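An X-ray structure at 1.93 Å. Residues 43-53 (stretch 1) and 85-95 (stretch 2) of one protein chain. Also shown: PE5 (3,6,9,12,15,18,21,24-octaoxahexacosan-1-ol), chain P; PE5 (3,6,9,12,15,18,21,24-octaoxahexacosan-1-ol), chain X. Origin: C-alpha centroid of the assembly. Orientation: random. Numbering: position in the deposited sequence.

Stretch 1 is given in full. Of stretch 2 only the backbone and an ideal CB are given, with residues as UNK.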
ATOM      1  N   ALA A  43      28.302  15.539  -2.601  1.00 27.81           N
ATOM      2  CA  ALA A  43      27.039  16.138  -2.218  1.00 31.62           C
ATOM      3  C   ALA A  43      26.682  17.216  -3.233  1.00 30.49           C
ATOM      4  O   ALA A  43      27.565  17.902  -3.725  1.00 29.90           O
ATOM      5  CB  ALA A  43      27.115  16.718  -0.824  1.00 29.55           C
ATOM      6  N   VAL A  44      25.395  17.317  -3.571  1.00 28.00           N
ATOM      7  CA  VAL A  44      24.907  18.234  -4.607  1.00 28.48           C
ATOM      8  C   VAL A  44      23.774  19.076  -4.007  1.00 29.19           C
ATOM      9  O   VAL A  44      22.845  18.533  -3.419  1.00 24.86           O
ATOM     10  CB  VAL A  44      24.417  17.458  -5.854  1.00 29.92           C
ATOM     11  CG1 VAL A  44      23.892  18.419  -6.945  1.00 27.35           C
ATOM     12  CG2 VAL A  44      25.552  16.588  -6.401  1.00 29.19           C
ATOM     13  N   PRO A  45      23.870  20.400  -4.105  1.00 29.10           N
ATOM     14  CA  PRO A  45      22.819  21.243  -3.557  1.00 28.99           C
ATOM     15  C   PRO A  45      21.520  21.161  -4.379  1.00 27.48           C
ATOM     16  O   PRO A  45      21.542  21.179  -5.616  1.00 23.34           O
ATOM     17  CB  PRO A  45      23.421  22.650  -3.616  1.00 30.53           C
ATOM     18  CG  PRO A  45      24.417  22.580  -4.686  1.00 33.31           C
ATOM     19  CD  PRO A  45      25.003  21.206  -4.606  1.00 32.34           C
ATOM     20  N   VAL A  46      20.393  21.057  -3.685  1.00 24.52           N
ATOM     21  CA  VAL A  46      19.088  21.047  -4.356  1.00 23.08           C
ATOM     22  C   VAL A  46      18.207  22.085  -3.689  1.00 25.06           C
ATOM     23  O   VAL A  46      17.930  22.005  -2.474  1.00 24.71           O
ATOM     24  CB  VAL A  46      18.421  19.649  -4.329  1.00 20.21           C
ATOM     25  CG1 VAL A  46      17.058  19.682  -5.089  1.00 20.47           C
ATOM     26  CG2 VAL A  46      19.336  18.597  -4.972  1.00 17.37           C
ATOM     27  N   LYS A  47      17.798  23.089  -4.466  1.00 23.76           N
ATOM     28  CA  LYS A  47      16.921  24.133  -3.943  1.00 25.02           C
ATOM     29  C   LYS A  47      15.485  23.665  -4.062  1.00 25.23           C
ATOM     30  O   LYS A  47      15.148  22.855  -4.940  1.00 22.08           O
ATOM     31  CB  LYS A  47      17.116  25.447  -4.713  1.00 31.70           C
ATOM     32  CG  LYS A  47      18.510  26.076  -4.488  1.00 36.79           C
ATOM     33  CD  LYS A  47      18.597  27.498  -5.035  1.00 44.06           C
ATOM     34  CE  LYS A  47      19.927  28.177  -4.688  1.00 48.44           C
ATOM     35  NZ  LYS A  47      20.403  27.873  -3.292  1.00 51.78           N
ATOM     36  N   TRP A  48      14.636  24.156  -3.167  1.00 25.61           N
ATOM     37  CA  TRP A  48      13.226  23.820  -3.212  1.00 24.41           C
ATOM     38  C   TRP A  48      12.370  25.025  -2.859  1.00 25.68           C
ATOM     39  O   TRP A  48      12.773  25.890  -2.068  1.00 24.09           O
ATOM     40  CB  TRP A  48      12.895  22.659  -2.261  1.00 24.76           C
ATOM     41  CG  TRP A  48      13.306  22.911  -0.839  1.00 23.91           C
ATOM     42  CD1 TRP A  48      14.523  22.649  -0.275  1.00 25.83           C
ATOM     43  CD2 TRP A  48      12.505  23.489   0.189  1.00 24.56           C
ATOM     44  NE1 TRP A  48      14.510  23.006   1.053  1.00 26.17           N
ATOM     45  CE2 TRP A  48      13.281  23.520   1.361  1.00 24.70           C
ATOM     46  CE3 TRP A  48      11.189  23.951   0.244  1.00 24.26           C
ATOM     47  CZ2 TRP A  48      12.788  24.021   2.568  1.00 24.33           C
ATOM     48  CZ3 TRP A  48      10.707  24.441   1.438  1.00 24.58           C
ATOM     49  CH2 TRP A  48      11.502  24.479   2.578  1.00 24.94           C
ATOM     50  N   GLU A  49      11.169  25.037  -3.422  1.00 25.82           N
ATOM     51  CA  GLU A  49      10.206  26.112  -3.208  1.00 27.48           C
ATOM     52  C   GLU A  49       8.792  25.540  -3.080  1.00 25.53           C
ATOM     53  O   GLU A  49       8.415  24.598  -3.796  1.00 24.94           O
ATOM     54  CB  GLU A  49      10.211  27.088  -4.391  1.00 30.73           C
ATOM     55  CG  GLU A  49      11.478  27.901  -4.553  1.00 33.94           C
ATOM     56  CD  GLU A  49      11.466  28.759  -5.819  1.00 39.16           C
ATOM     57  OE1 GLU A  49      10.766  28.412  -6.812  1.00 35.24           O
ATOM     58  OE2 GLU A  49      12.167  29.791  -5.804  1.00 44.50           O
ATOM     59  N   VAL A  50       8.020  26.143  -2.188  1.00 22.52           N
ATOM     60  CA  VAL A  50       6.619  25.855  -2.016  1.00 22.83           C
ATOM     61  C   VAL A  50       5.837  27.165  -2.237  1.00 25.68           C
ATOM     62  O   VAL A  50       6.155  28.207  -1.643  1.00 25.48           O
ATOM     63  CB  VAL A  50       6.331  25.335  -0.596  1.00 24.38           C
ATOM     64  CG1 VAL A  50       4.837  25.081  -0.407  1.00 23.45           C
ATOM     65  CG2 VAL A  50       7.154  24.063  -0.318  1.00 23.77           C
ATOM     66  N   ALA A  51       4.820  27.096  -3.076  1.00 25.44           N
ATOM     67  CA  ALA A  51       4.034  28.263  -3.446  1.00 26.01           C
ATOM     68  C   ALA A  51       2.542  27.991  -3.310  1.00 29.28           C
ATOM     69  O   ALA A  51       2.084  26.826  -3.309  1.00 29.17           O
ATOM     70  CB  ALA A  51       4.370  28.681  -4.900  1.00 25.50           C
ATOM     71  N   LYS A  52       1.767  29.066  -3.255  1.00 31.22           N
ATOM     72  CA  LYS A  52       0.305  28.946  -3.271  1.00 33.12           C
ATOM     73  C   LYS A  52      -0.249  28.741  -4.671  1.00 31.72           C
ATOM     74  O   LYS A  52      -1.398  28.337  -4.831  1.00 32.43           O
ATOM     75  CB  LYS A  52      -0.338  30.172  -2.635  1.00 38.50           C
ATOM     76  CG  LYS A  52       0.141  30.429  -1.217  1.00 40.62           C
ATOM     77  CD  LYS A  52      -0.788  31.376  -0.441  1.00 47.00           C
ATOM     78  CE  LYS A  52      -0.175  32.754  -0.229  1.00 54.62           C
ATOM     79  NZ  LYS A  52      -0.702  33.439   1.000  1.00 55.50           N
ATOM     80  N   ASP A  53       0.577  28.979  -5.678  1.00 32.08           N
ATOM     81  CA  ASP A  53       0.135  28.964  -7.065  1.00 33.51           C
ATOM     82  C   ASP A  53       1.083  28.198  -7.938  1.00 31.99           C
ATOM     83  O   ASP A  53       2.265  28.076  -7.623  1.00 31.86           O
ATOM     84  CB  ASP A  53       0.048  30.402  -7.599  1.00 37.42           C
ATOM     85  CG  ASP A  53       1.385  31.101  -7.603  1.00 38.06           C
ATOM     86  OD1 ASP A  53       2.005  31.178  -6.516  1.00 39.29           O
ATOM     87  OD2 ASP A  53       1.816  31.544  -8.688  1.00 40.98           O
ATOM     88  N   UNK A  85      -5.221  22.626   5.808  1.00 26.52           N
ATOM     89  CA  UNK A  85      -6.179  22.324   4.769  1.00 27.92           C
ATOM     90  C   UNK A  85      -6.015  23.161   3.510  1.00 31.85           C
ATOM     91  O   UNK A  85      -7.003  23.602   2.915  1.00 29.27           O
ATOM     92  CB  UNK A  85      -7.595  22.509   5.319  1.00 27.92           C
ATOM     93  N   UNK A  86      -4.772  23.349   3.091  1.00 29.04           N
ATOM     94  CA  UNK A  86      -4.457  24.200   1.950  1.00 30.06           C
ATOM     95  C   UNK A  86      -3.627  23.478   0.902  1.00 28.81           C
ATOM     96  O   UNK A  86      -2.679  22.770   1.241  1.00 27.83           O
ATOM     97  CB  UNK A  86      -3.715  25.453   2.420  1.00 30.06           C
ATOM     98  N   UNK A  87      -3.983  23.695  -0.364  1.00 26.74           N
ATOM     99  CA  UNK A  87      -3.267  23.165  -1.510  1.00 26.58           C
ATOM    100  C   UNK A  87      -2.037  23.991  -1.756  1.00 27.86           C
ATOM    101  O   UNK A  87      -2.108  25.232  -1.727  1.00 28.86           O
ATOM    102  CB  UNK A  87      -4.155  23.136  -2.756  1.00 26.58           C
ATOM    103  N   UNK A  88      -0.901  23.323  -1.990  1.00 24.58           N
ATOM    104  CA  UNK A  88       0.323  24.025  -2.382  1.00 24.32           C
ATOM    105  C   UNK A  88       0.942  23.366  -3.584  1.00 25.56           C
ATOM    106  O   UNK A  88       0.628  22.210  -3.908  1.00 23.64           O
ATOM    107  CB  UNK A  88       1.328  24.064  -1.229  1.00 24.32           C
ATOM    108  N   UNK A  89       1.822  24.115  -4.246  1.00 24.45           N
ATOM    109  CA  UNK A  89       2.640  23.606  -5.326  1.00 23.99           C
ATOM    110  C   UNK A  89       4.085  23.639  -4.872  1.00 22.12           C
ATOM    111  O   UNK A  89       4.464  24.484  -4.028  1.00 22.40           O
ATOM    112  CB  UNK A  89       2.440  24.413  -6.610  1.00 23.99           C
ATOM    113  N   UNK A  90       4.883  22.717  -5.406  1.00 21.16           N
ATOM    114  CA  UNK A  90       6.283  22.634  -5.035  1.00 20.12           C
ATOM    115  C   UNK A  90       7.129  22.226  -6.219  1.00 19.81           C
ATOM    116  O   UNK A  90       6.642  21.597  -7.160  1.00 22.40           O
ATOM    117  CB  UNK A  90       6.477  21.649  -3.881  1.00 20.12           C
ATOM    118  N   UNK A  91       8.410  22.593  -6.175  1.00 21.95           N
ATOM    119  CA  UNK A  91       9.369  22.159  -7.190  1.00 22.56           C
ATOM    120  C   UNK A  91      10.779  22.278  -6.662  1.00 21.26           C
ATOM    121  O   UNK A  91      11.027  22.960  -5.664  1.00 22.04           O
ATOM    122  CB  UNK A  91       9.215  22.976  -8.474  1.00 22.56           C
ATOM    123  N   UNK A  92      11.686  21.598  -7.348  1.00 22.01           N
ATOM    124  CA  UNK A  92      13.089  21.582  -6.990  1.00 22.32           C
ATOM    125  C   UNK A  92      13.903  22.155  -8.137  1.00 21.48           C
ATOM    126  O   UNK A  92      13.500  22.075  -9.295  1.00 22.85           O
ATOM    127  CB  UNK A  92      13.552  20.165  -6.645  1.00 22.32           C
ATOM    128  N   UNK A  93      15.088  22.650  -7.806  1.00 23.17           N
ATOM    129  CA  UNK A  93      16.047  23.141  -8.793  1.00 26.01           C
ATOM    130  C   UNK A  93      17.433  22.701  -8.349  1.00 24.27           C
ATOM    131  O   UNK A  93      17.778  22.856  -7.183  1.00 25.75           O
ATOM    132  CB  UNK A  93      15.970  24.661  -8.947  1.00 26.01           C
ATOM    133  N   UNK A  94      18.201  22.141  -9.273  1.00 22.50           N
ATOM    134  CA  UNK A  94      19.589  21.796  -9.007  1.00 23.02           C
ATOM    135  C   UNK A  94      20.414  22.317 -10.173  1.00 22.16           C
ATOM    136  O   UNK A  94      20.176  21.960 -11.319  1.00 21.95           O
ATOM    137  CB  UNK A  94      19.773  20.289  -8.818  1.00 23.02           C
ATOM    138  N   UNK A  95      21.364  23.189  -9.855  1.00 25.37           N
ATOM    139  CA  UNK A  95      22.052  23.985 -10.855  1.00 26.30           C
ATOM    140  C   UNK A  95      20.987  24.781 -11.574  1.00 25.68           C
ATOM    141  O   UNK A  95      20.210  25.523 -10.958  1.00 27.69           O
ATOM    142  CB  UNK A  95      22.866  23.122 -11.821  1.00 26.30           C
TER
HETATM  143  C50 PE5 P 546       9.594  31.325 -12.129  1.00 49.45           C
HETATM  144  O1  PE5 P 546       9.158  30.180 -12.864  1.00 59.78           O
HETATM  145  C1  PE5 P 546       7.757  29.897 -12.714  1.00 53.38           C
HETATM  146  C2  PE5 P 546       7.339  28.731 -13.613  1.00 53.25           C
HETATM  147  O2  PE5 P 546       6.758  27.662 -12.845  1.00 54.37           O
HETATM  148  C3  PE5 P 546       6.330  26.510 -13.605  1.00 47.81           C
HETATM  149  C4  PE5 P 546       7.435  25.451 -13.790  1.00 45.15           C
HETATM  150  O3  PE5 P 546       8.434  25.447 -12.766  1.00 53.02           O
HETATM  151  O1  PE5 X 555       0.716  33.885   3.803  1.00 59.85           O
HETATM  152  C1  PE5 X 555       2.047  33.470   3.487  1.00 63.64           C
HETATM  153  C2  PE5 X 555       2.737  34.470   2.553  1.00 64.70           C
HETATM  154  O2  PE5 X 555       2.171  34.407   1.239  1.00 66.00           O
HETATM  155  C3  PE5 X 555       3.004  34.931   0.196  1.00 57.89           C
HETATM  156  C4  PE5 X 555       2.171  35.125  -1.055  1.00 53.41           C

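Stretch 2 runs antiparallel to the strand 44-51; because both are extended, CB direction alternates along each: positions 90 and 92 share a face with Trp48 and Val50, while 89, 91 and 93 share the other with Lys47, Glu49 and Ala51.

Position 85, with phi/psi of 50/42 and nothing of stretch 1 near its CB, suits Asn, Asp or Gly; it is Asn85. Position 86 points toward stretch 1 from a distance, so only a long side chain could arrive. Lys86 does: its NZ makes a weak hydrogen bond to a water that donates to Lys52 O and to the backbone O of 87. Position 87 is extended and sideways, undemanding; a beta-branched or other strand-favouring residue would do, and it is Val87.

At position 88 the ideal CB lies 3.5 Å from Ala51 O and 3.7 Å from Val50 CG1; the aliphatic run of Lys52 is within reach of a longer side chain. A branched aliphatic or an aromatic would suit. Tyr88 packs its CB 3.8 Å from Val50 CG1, and its ring reaches Lys52 CG.

Position 89 pairs with Ala51, its ideal CB 3.8 Å from Asp53 O and 4.1 Å from Ala51 O, so a large or aromatic side chain can cover the backbone of residues 52-53. Tyr89 brings its ring up to the residues after the strand, CD1 3.4 Å from Asp53 C, with Lys52 O at the ring edge. Its backbone closes the pair: Ala51 N to Tyr89 O is 2.8 Å, Tyr89 N to Ala51 O 2.9 Å.

Position 90 meets Val50 across a non-hydrogen-bonded pair, where several apolar or aromatic residues would suit. Tyr90 touches Val50 CG2 with its CB at 4.3 Å, then leads its ring away.

Position 91 faces Glu49, whose carboxylate asks for Arg or Lys. Arg91, extended beyond chi1, answers with a salt bridge: NH2 to Glu49 OE1 is 3.1 Å, and NE to the same OE1 is 3.2 Å. The acid lies at the guanidinium edge, leaving NH1 to hydrogen-bond the chain P glycol at O1 and, 2.5 Å away, O3.

Position 92 has Val46 CG1 at 3.9 Å from its ideal CB and Trp48 alongside; Leu, Ile or an aromatic would serve. Phe92 sets CD1 3.8 Å from both Val46 CG1 and Trp48 CB.

Position 93 sits over Lys47 CB, whose amine leads away. A polar chain, even another Lys, is tolerable, and Lys93 also sends its end away, leaving a CB-CB contact of 4.4 Å with Lys47.

Position 94 points toward stretch 1, its ideal CB 3.8 Å from Pro45 O among valine methyls: a small residue fits, ideally with a donor. Thr94 OG1 donates to Pro45 O at 2.9 Å.

Position 95, at phi 59 and psi -120, favours glycine, and Gly95 it is.

Stretch 2, residues 85-95: NKVYYYRFKTG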
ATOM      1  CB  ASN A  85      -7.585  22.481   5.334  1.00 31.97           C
ATOM      2  CG  ASN A  85      -8.611  21.656   4.599  1.00 32.67           C
ATOM      3  OD1 ASN A  85      -8.299  20.737   3.859  1.00 35.01           O
ATOM      4  ND2 ASN A  85      -9.865  22.011   4.792  1.00 38.66           N
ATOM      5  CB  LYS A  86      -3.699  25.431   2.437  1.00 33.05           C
ATOM      6  CG  LYS A  86      -3.503  26.479   1.358  1.00 38.80           C
ATOM      7  CD  LYS A  86      -3.106  27.841   1.931  1.00 44.05           C
ATOM      8  CE  LYS A  86      -3.866  29.000   1.266  1.00 49.92           C
ATOM      9  NZ  LYS A  86      -3.949  28.910  -0.218  1.00 52.23           N
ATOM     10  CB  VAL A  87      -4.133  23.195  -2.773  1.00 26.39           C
ATOM     11  CG1 VAL A  87      -3.326  22.817  -4.034  1.00 24.35           C
ATOM     12  CG2 VAL A  87      -5.335  22.279  -2.589  1.00 25.02           C
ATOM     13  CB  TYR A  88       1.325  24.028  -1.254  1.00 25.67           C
ATOM     14  CG  TYR A  88       0.925  24.827  -0.033  1.00 26.71           C
ATOM     15  CD1 TYR A  88       1.218  26.196   0.058  1.00 26.34           C
ATOM     16  CD2 TYR A  88       0.309  24.223   1.049  1.00 24.85           C
ATOM     17  CE1 TYR A  88       0.898  26.929   1.169  1.00 25.51           C
ATOM     18  CE2 TYR A  88      -0.013  24.959   2.194  1.00 26.26           C
ATOM     19  CZ  TYR A  88       0.283  26.313   2.243  1.00 28.93           C
ATOM     20  OH  TYR A  88      -0.021  27.036   3.372  1.00 30.13           O
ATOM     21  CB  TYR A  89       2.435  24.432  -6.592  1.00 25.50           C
ATOM     22  CG  TYR A  89       1.008  24.355  -7.054  1.00 29.12           C
ATOM     23  CD1 TYR A  89       0.052  25.239  -6.552  1.00 31.21           C
ATOM     24  CD2 TYR A  89       0.600  23.366  -7.938  1.00 29.85           C
ATOM     25  CE1 TYR A  89      -1.276  25.153  -6.943  1.00 33.29           C
ATOM     26  CE2 TYR A  89      -0.728  23.261  -8.340  1.00 30.47           C
ATOM     27  CZ  TYR A  89      -1.663  24.163  -7.836  1.00 34.49           C
ATOM     28  OH  TYR A  89      -2.987  24.089  -8.214  1.00 34.89           O
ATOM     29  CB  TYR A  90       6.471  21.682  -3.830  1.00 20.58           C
ATOM     30  CG  TYR A  90       6.139  20.234  -4.139  1.00 19.34           C
ATOM     31  CD1 TYR A  90       4.841  19.765  -4.021  1.00 18.41           C
ATOM     32  CD2 TYR A  90       7.137  19.334  -4.538  1.00 18.17           C
ATOM     33  CE1 TYR A  90       4.535  18.457  -4.312  1.00 20.59           C
ATOM     34  CE2 TYR A  90       6.836  18.022  -4.825  1.00 18.87           C
ATOM     35  CZ  TYR A  90       5.550  17.581  -4.713  1.00 17.66           C
ATOM     36  OH  TYR A  90       5.233  16.294  -5.028  1.00 17.53           O
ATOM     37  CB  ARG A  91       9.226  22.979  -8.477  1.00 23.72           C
ATOM     38  CG  ARG A  91       9.701  24.376  -8.299  1.00 30.34           C
ATOM     39  CD  ARG A  91       9.655  25.175  -9.593  1.00 34.06           C
ATOM     40  NE  ARG A  91       9.918  26.575  -9.283  1.00 38.44           N
ATOM     41  CZ  ARG A  91       9.803  27.571 -10.150  1.00 40.18           C
ATOM     42  NH1 ARG A  91       9.404  27.336 -11.396  1.00 34.59           N
ATOM     43  NH2 ARG A  91      10.068  28.810  -9.755  1.00 43.08           N
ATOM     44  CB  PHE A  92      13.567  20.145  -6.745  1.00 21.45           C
ATOM     45  CG  PHE A  92      12.855  19.437  -5.630  1.00 19.52           C
ATOM     46  CD1 PHE A  92      13.325  19.517  -4.327  1.00 20.60           C
ATOM     47  CD2 PHE A  92      11.730  18.677  -5.884  1.00 20.85           C
ATOM     48  CE1 PHE A  92      12.690  18.841  -3.303  1.00 20.43           C
ATOM     49  CE2 PHE A  92      11.068  17.997  -4.845  1.00 19.38           C
ATOM     50  CZ  PHE A  92      11.559  18.084  -3.562  1.00 19.37           C
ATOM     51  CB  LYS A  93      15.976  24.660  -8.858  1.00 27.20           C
ATOM     52  CG  LYS A  93      16.783  25.309  -9.942  1.00 35.59           C
ATOM     53  CD  LYS A  93      16.934  26.817  -9.642  1.00 41.86           C
ATOM     54  CE  LYS A  93      17.251  27.646 -10.885  1.00 47.46           C
ATOM     55  NZ  LYS A  93      16.928  29.094 -10.680  1.00 51.86           N
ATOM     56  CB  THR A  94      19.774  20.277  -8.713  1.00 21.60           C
ATOM     57  OG1 THR A  94      21.104  20.042  -8.246  1.00 24.90           O
ATOM     58  CG2 THR A  94      19.442  19.393  -9.922  1.00 21.21           C
TER
HETATM   59  O   HOH W   1      21.590  23.938  -6.901  1.00 29.88           O
HETATM   60  O   HOH W   2      -2.892  27.509  -2.708  1.00 50.07           O
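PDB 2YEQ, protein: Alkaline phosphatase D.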